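Local coordinates for putative dihydrodipicolinate synthase family protein (Coccidioides immitis, PDB 3QFE) that is a putative member of the dihydrodipicolinate synthase family, with the TIM-barrel fold of that family, at residues V142-F147 against V172-T177; A195-G200 against G213-I218; N108-L113 against C136-P141. All blocks are in the same frame, centred on the assembly; numbering follows the deposited sequence.

Interaction 1. Residues V142-F147 against V172-T177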
# COMPACT_ATOMS: atom_id res chain seq x y z
N VAL A 142 11.51 -9.74 1.84
CA VAL A 142 10.34 -9.68 2.72
C VAL A 142 10.21 -8.34 3.46
O VAL A 142 11.15 -7.85 4.05
CB VAL A 142 10.39 -10.86 3.75
CG1 VAL A 142 9.40 -10.66 4.90
CG2 VAL A 142 10.17 -12.20 3.03
N VAL A 143 9.01 -7.75 3.40
CA VAL A 143 8.69 -6.56 4.20
C VAL A 143 7.67 -6.97 5.27
O VAL A 143 6.59 -7.50 4.96
CB VAL A 143 8.16 -5.38 3.33
CG1 VAL A 143 7.88 -4.15 4.20
CG2 VAL A 143 9.18 -5.00 2.25
N ILE A 144 8.02 -6.74 6.53
CA ILE A 144 7.15 -7.03 7.66
C ILE A 144 5.98 -6.09 7.54
O ILE A 144 6.16 -4.89 7.28
CB ILE A 144 7.88 -6.81 9.00
CG1 ILE A 144 9.04 -7.80 9.14
CG2 ILE A 144 6.92 -6.95 10.19
CD1 ILE A 144 10.09 -7.38 10.19
N TYR A 145 4.78 -6.65 7.66
CA TYR A 145 3.54 -5.87 7.59
C TYR A 145 2.99 -5.86 8.99
O TYR A 145 2.43 -6.85 9.46
CB TYR A 145 2.56 -6.53 6.63
CG TYR A 145 1.34 -5.71 6.20
CD1 TYR A 145 0.52 -6.21 5.18
CD2 TYR A 145 1.01 -4.48 6.79
CE1 TYR A 145 -0.61 -5.51 4.76
CE2 TYR A 145 -0.13 -3.76 6.38
CZ TYR A 145 -0.94 -4.28 5.35
OH TYR A 145 -2.07 -3.62 4.89
N ASN A 146 3.16 -4.74 9.68
CA ASN A 146 2.67 -4.61 11.03
C ASN A 146 1.28 -3.98 11.04
O ASN A 146 1.16 -2.75 10.98
CB ASN A 146 3.65 -3.77 11.86
CG ASN A 146 3.52 -4.03 13.35
OD1 ASN A 146 2.80 -4.94 13.78
ND2 ASN A 146 4.24 -3.25 14.16
N PHE A 147 0.23 -4.80 11.09
CA PHE A 147 -1.13 -4.27 11.18
C PHE A 147 -1.90 -4.77 12.42
O PHE A 147 -2.51 -5.85 12.37
CB PHE A 147 -1.92 -4.58 9.90
CG PHE A 147 -3.14 -3.71 9.70
CD1 PHE A 147 -3.60 -3.43 8.42
CD2 PHE A 147 -3.82 -3.15 10.80
CE1 PHE A 147 -4.73 -2.62 8.22
CE2 PHE A 147 -4.95 -2.34 10.61
CZ PHE A 147 -5.40 -2.07 9.32
N VAL A 172 13.80 -6.95 4.36
CA VAL A 172 14.28 -5.67 3.84
C VAL A 172 13.44 -4.43 4.21
O VAL A 172 13.67 -3.35 3.66
CB VAL A 172 14.43 -5.74 2.29
CG1 VAL A 172 15.53 -6.74 1.91
CG2 VAL A 172 13.11 -6.08 1.62
N GLY A 173 12.49 -4.57 5.12
CA GLY A 173 11.73 -3.43 5.58
C GLY A 173 10.55 -3.80 6.45
O GLY A 173 10.37 -4.97 6.78
N VAL A 174 9.76 -2.80 6.83
CA VAL A 174 8.57 -2.96 7.66
C VAL A 174 7.59 -1.87 7.19
O VAL A 174 8.03 -0.78 6.88
CB VAL A 174 8.90 -2.84 9.21
CG1 VAL A 174 9.55 -1.49 9.57
CG2 VAL A 174 7.65 -3.02 10.06
N LYS A 175 6.30 -2.19 7.06
CA LYS A 175 5.26 -1.18 6.98
C LYS A 175 4.65 -1.06 8.37
O LYS A 175 4.09 -2.02 8.88
CB LYS A 175 4.17 -1.55 5.97
CG LYS A 175 2.92 -0.61 5.99
CD LYS A 175 1.94 -0.91 4.86
CE LYS A 175 0.51 -0.30 5.04
NZ LYS A 175 -0.43 -0.58 3.82
N LEU A 176 4.77 0.12 8.96
CA LEU A 176 4.09 0.43 10.22
C LEU A 176 2.77 1.16 9.91
O LEU A 176 2.77 2.14 9.19
CB LEU A 176 4.97 1.30 11.11
CG LEU A 176 6.40 0.81 11.38
CD1 LEU A 176 7.28 1.98 11.78
CD2 LEU A 176 6.39 -0.24 12.47
N THR A 177 1.65 0.67 10.43
CA THR A 177 0.36 1.25 10.03
C THR A 177 0.12 2.55 10.77
O THR A 177 -0.20 3.57 10.14
CB THR A 177 -0.81 0.29 10.26
OG1 THR A 177 -0.83 -0.09 11.65
CG2 THR A 177 -0.70 -0.95 9.32

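Interaction 2. Residues A195-G200 against G213-I218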
# COMPACT_ATOMS: atom_id res chain seq x y z
N ALA A 195 20.07 -1.36 3.96
CA ALA A 195 19.64 -2.74 4.12
C ALA A 195 18.17 -2.89 4.53
O ALA A 195 17.68 -4.01 4.68
CB ALA A 195 20.53 -3.45 5.14
N PHE A 196 17.46 -1.78 4.72
CA PHE A 196 16.16 -1.84 5.39
C PHE A 196 15.40 -0.53 5.24
O PHE A 196 15.95 0.53 5.49
CB PHE A 196 16.37 -2.22 6.86
CG PHE A 196 15.11 -2.58 7.61
CD1 PHE A 196 14.70 -3.90 7.69
CD2 PHE A 196 14.37 -1.61 8.27
CE1 PHE A 196 13.55 -4.25 8.41
CE2 PHE A 196 13.22 -1.94 8.99
CZ PHE A 196 12.81 -3.27 9.06
N SER A 197 14.13 -0.61 4.83
CA SER A 197 13.29 0.56 4.55
C SER A 197 12.10 0.58 5.50
O SER A 197 11.33 -0.37 5.55
CB SER A 197 12.76 0.51 3.10
OG SER A 197 13.78 0.65 2.14
N VAL A 198 11.94 1.67 6.24
CA VAL A 198 10.77 1.83 7.08
C VAL A 198 9.68 2.60 6.32
O VAL A 198 9.94 3.65 5.74
CB VAL A 198 11.10 2.59 8.38
CG1 VAL A 198 9.88 2.59 9.30
CG2 VAL A 198 12.31 1.96 9.10
N PHE A 199 8.46 2.09 6.34
CA PHE A 199 7.37 2.81 5.70
C PHE A 199 6.32 3.13 6.73
O PHE A 199 5.96 2.27 7.52
CB PHE A 199 6.72 1.98 4.59
CG PHE A 199 7.61 1.71 3.42
CD1 PHE A 199 7.75 2.64 2.39
CD2 PHE A 199 8.29 0.50 3.32
CE1 PHE A 199 8.59 2.38 1.27
CE2 PHE A 199 9.12 0.23 2.22
CZ PHE A 199 9.26 1.17 1.19
N GLY A 200 5.85 4.37 6.72
CA GLY A 200 4.68 4.75 7.49
C GLY A 200 3.50 4.40 6.62
O GLY A 200 3.65 4.27 5.42
N GLY A 213 13.78 10.45 8.69
CA GLY A 213 14.38 9.39 7.86
C GLY A 213 13.61 8.09 7.73
O GLY A 213 14.18 7.00 7.86
N SER A 214 12.30 8.18 7.48
CA SER A 214 11.55 7.03 7.00
C SER A 214 11.94 6.84 5.54
O SER A 214 12.56 7.71 4.93
CB SER A 214 10.04 7.22 7.16
OG SER A 214 9.45 7.98 6.11
N ALA A 215 11.60 5.69 4.98
CA ALA A 215 11.77 5.50 3.56
C ALA A 215 10.54 6.07 2.88
O ALA A 215 10.38 5.99 1.64
CB ALA A 215 11.94 4.03 3.23
N GLY A 216 9.66 6.65 3.69
CA GLY A 216 8.44 7.21 3.17
C GLY A 216 7.22 6.42 3.58
O GLY A 216 7.12 5.94 4.70
N CYS A 217 6.32 6.26 2.62
CA CYS A 217 4.92 6.14 2.94
C CYS A 217 4.17 5.23 1.98
O CYS A 217 4.41 5.28 0.77
CB CYS A 217 4.33 7.55 2.89
SG CYS A 217 2.62 7.63 3.34
N ILE A 218 3.28 4.40 2.51
CA ILE A 218 2.35 3.60 1.70
C ILE A 218 0.96 4.14 1.98
O ILE A 218 0.37 3.82 3.00
CB ILE A 218 2.46 2.05 2.00
CG1 ILE A 218 3.86 1.55 1.66
CG2 ILE A 218 1.40 1.23 1.19
CD1 ILE A 218 4.22 0.19 2.26

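Interaction 3. Residues N108-L113 against C136-P141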
# COMPACT_ATOMS: atom_id res chain seq x y z
N ASN A 108 8.20 -7.98 -6.93
CA ASN A 108 9.62 -7.78 -6.54
C ASN A 108 9.82 -8.05 -5.05
O ASN A 108 10.91 -8.48 -4.62
CB ASN A 108 10.12 -6.36 -6.84
CG ASN A 108 9.87 -5.93 -8.26
OD1 ASN A 108 8.99 -5.10 -8.53
ND2 ASN A 108 10.63 -6.47 -9.19
N TYR A 109 8.78 -7.78 -4.27
CA TYR A 109 8.82 -7.92 -2.83
C TYR A 109 7.50 -8.51 -2.33
O TYR A 109 6.44 -8.35 -2.96
CB TYR A 109 9.01 -6.55 -2.17
CG TYR A 109 10.00 -5.61 -2.84
CD1 TYR A 109 11.38 -5.80 -2.73
CD2 TYR A 109 9.56 -4.53 -3.55
CE1 TYR A 109 12.27 -4.94 -3.33
CE2 TYR A 109 10.44 -3.64 -4.15
CZ TYR A 109 11.79 -3.85 -4.03
OH TYR A 109 12.63 -2.95 -4.65
N VAL A 110 7.55 -9.13 -1.16
CA VAL A 110 6.33 -9.58 -0.53
C VAL A 110 6.16 -8.91 0.81
O VAL A 110 7.13 -8.73 1.55
CB VAL A 110 6.21 -11.13 -0.41
CG1 VAL A 110 6.17 -11.72 -1.76
CG2 VAL A 110 7.37 -11.73 0.38
N LEU A 111 4.92 -8.55 1.09
CA LEU A 111 4.56 -7.85 2.31
C LEU A 111 3.79 -8.80 3.24
O LEU A 111 2.71 -9.27 2.91
CB LEU A 111 3.74 -6.64 1.91
CG LEU A 111 3.19 -5.67 2.95
CD1 LEU A 111 4.28 -4.91 3.68
CD2 LEU A 111 2.25 -4.72 2.19
N VAL A 112 4.37 -9.09 4.40
CA VAL A 112 3.94 -10.22 5.23
C VAL A 112 3.40 -9.81 6.61
O VAL A 112 4.14 -9.34 7.45
CB VAL A 112 5.13 -11.26 5.42
CG1 VAL A 112 4.69 -12.52 6.20
CG2 VAL A 112 5.74 -11.67 4.08
N LEU A 113 2.10 -10.02 6.82
CA LEU A 113 1.48 -9.92 8.16
C LEU A 113 2.01 -10.98 9.10
O LEU A 113 2.35 -12.07 8.67
CB LEU A 113 -0.05 -10.09 8.08
CG LEU A 113 -0.80 -8.91 7.45
CD1 LEU A 113 -2.10 -9.37 6.77
CD2 LEU A 113 -1.05 -7.78 8.47
N CYS A 136 13.67 -17.07 5.24
CA CYS A 136 14.56 -18.12 4.81
C CYS A 136 14.02 -18.91 3.61
O CYS A 136 14.79 -19.26 2.72
CB CYS A 136 14.86 -19.01 6.03
SG CYS A 136 15.51 -20.61 5.68
N GLN A 137 12.71 -19.18 3.55
CA GLN A 137 12.13 -19.97 2.45
C GLN A 137 11.70 -19.14 1.25
O GLN A 137 11.54 -19.68 0.14
CB GLN A 137 10.96 -20.83 2.93
CG GLN A 137 11.35 -21.95 3.90
CD GLN A 137 10.26 -22.99 4.01
OE1 GLN A 137 9.89 -23.61 3.02
NE2 GLN A 137 9.75 -23.18 5.20
N SER A 138 11.53 -17.82 1.46
CA SER A 138 10.94 -16.95 0.46
C SER A 138 11.90 -16.63 -0.67
O SER A 138 13.05 -16.24 -0.44
CB SER A 138 10.41 -15.65 1.08
OG SER A 138 10.01 -14.74 0.06
N PRO A 139 11.44 -16.80 -1.92
CA PRO A 139 12.25 -16.44 -3.07
C PRO A 139 12.29 -14.94 -3.33
O PRO A 139 13.06 -14.50 -4.18
CB PRO A 139 11.57 -17.16 -4.24
CG PRO A 139 10.21 -17.53 -3.76
CD PRO A 139 10.26 -17.63 -2.27
N LEU A 140 11.48 -14.17 -2.61
CA LEU A 140 11.45 -12.72 -2.77
C LEU A 140 11.82 -12.03 -1.44
O LEU A 140 11.58 -12.58 -0.36
CB LEU A 140 10.06 -12.25 -3.25
CG LEU A 140 9.62 -12.50 -4.71
CD1 LEU A 140 8.19 -12.06 -4.94
CD2 LEU A 140 10.53 -11.86 -5.77
N PRO A 141 12.42 -10.83 -1.51
CA PRO A 141 12.69 -10.07 -0.27
C PRO A 141 11.41 -9.75 0.52
O PRO A 141 10.36 -9.48 -0.08
CB PRO A 141 13.36 -8.79 -0.78
CG PRO A 141 13.87 -9.10 -2.15
CD PRO A 141 13.00 -10.19 -2.71

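Interaction 1. Residues V142-F147 against V172-T177
Ile144 O is the best-held polar atom here, gripped twice by the neighbouring strand: Lys175 N donates to it at 2.7 Å, nearly along the C=O axis, and the CA-H of Val174 comes alongside, with Val174 CA 3.1 Å from Ile144 O. The two strands, 142-146 and 172-176, are parallel neighbours in the wall of a TIM barrel, their short axes only 18° apart. A ladder of backbone bonds runs to either side of this carbonyl. Val172 N reaches Val142 O at 2.8 Å in a nearly straight bond (169°) lying in the carbonyl plane, Ile144 N approaches Gly173 O from above its carbonyl plane, and Asn146 N meets Lys175 O almost head-on. Side chains alternate between the two faces. Ile144 and Val174 cross obliquely on the outer one, beneath helix 158-167, with Ile144 CB 3.9 Å from Val174 CG2. Tyr145 and Lys175 point together into the barrel and lie side by side. In each, CG lies anti to the backbone N (chi1 -167° for Tyr145), and the lysine chain is fully extended, so that Lys175 CE comes 3.8 Å from Tyr145 CE2. The phenol oxygen is itself hydrogen-bonded to Thr54, while on the outer face Asn146 OD1 accepts from the backbone of Leu156. Where the strands give way to loops, the hydroxyl of Thr177 makes a weak bond to Asn146 O, and Thr177 CG2 makes a CH-pi contact over one face of the Phe147 ring, offset toward the rim, 3.7 Å from Phe147 CG.

Interaction 2. Residues A195-G200 against G213-I218
Gly200 is held by its backbone at both ends: its N donates to Gly216 O at 2.9 Å, in the carbonyl plane, and Gly200 O accepts from Ile218 N, nearly along the C=O axis. This pair of bonds brackets Cys217 and forms the single bridge between strands 197-200 and 216-218, whose short axes diverge by 57°. Two residues earlier along strand 197-200, Ala215 N reaches Val198 O at 2.7 Å in a more bent bond (147°), and Ala215 CB, aimed at the other segment, settles 3.6 Å from Ser197 CB. Phe199 carries the apolar part. Its CG lies anti to the carbonyl carbon (chi1 -66°), which lays the ring beside the second segment: Ala215 CB stands over one face toward the rim, Cys217 N lies at the edge in the ring plane, and Ile218 CD1 comes obliquely to 3.9 Å from Phe199 CB. Further out, Trp15 meets the Phe199 ring edge-to-face, and Ser197 OG is bonded to the backbone of Pro10. The approach to strand 216-218 is shaped by an ST turn, in which Gly216 N donates to Ser214 OG at 2.8 Å, with that oxygen in the crowded position between backbone N and carbonyl carbon. Strand 197-200 also pairs with 171-176, and 216-218 with 13-17, so this bridge closes the ring of a TIM barrel between its seventh and eighth strands. Three main-chain bonds, two of them at Gly200, are supplemented by apolar packing of Phe199 against Ala215 and Ile218, so both probably hold the closure.

Interaction 3. Residues N108-L113 against C136-P141
A single backbone hydrogen bond ties the segments together: Val110 N donates to Pro141 O at 3.0 Å, almost straight (170°) and nearly along the C=O axis. The same carbonyl receives the CA-H of Tyr109. A second polar link stays within 136-141, where Ser138 OG, anti to its backbone N, donates to a lone pair of Leu140 O at 2.7 Å, a bond that spans the loop just after the helix; Asn170 ND2 also bonds to this carbonyl. Carbon atoms supply the remaining contacts. Among the apolar pairs, Val110 and Leu140 cross at about a right angle, Val110 CG1 lying 3.8 Å from Leu140 CD1, and Pro141 CB meets the Tyr109 ring at its edge, 4.1 Å from Tyr109 CD1. One face of that ring carries Asn108 CB over its centre, and its hydroxyl bonds to Pro7 O. Against a polar atom instead, Leu140 CD2 and Pro141 CD both approach Asn108 O, the proline carbon to 3.3 Å. Strand 109-112, helix 124-137 and the parallel neighbouring strand 142-146 follow in sequence, so the contact lies at the return of a beta-alpha-beta crossover, the repeating element of the TIM barrel.

Overall arrangement
All three contacts belong to one barrel wall. Interactions 1 and 2 are both buried, interaction 3 only partly. Interaction 1 is the most regular, a ladder between two strands. Its strand 171-176 lies next to strand 197-200 of interaction 2, to which it bonds through Val174 and Leu176, and Lys175 CD packs on Ile218 CD1 inside the barrel. Interaction 3 feeds directly into 142-146, which also bonds to 109-112 through Val143 and Tyr145; the residues of 136-141 that touch the strand are loop, following the end of helix 124-137. Interactions 2 and 3 do not touch, their centres about 17 Å apart. Backbone bonding thus falls from a ladder, to a steeply crossed closure, to a single bond at a strand entrance.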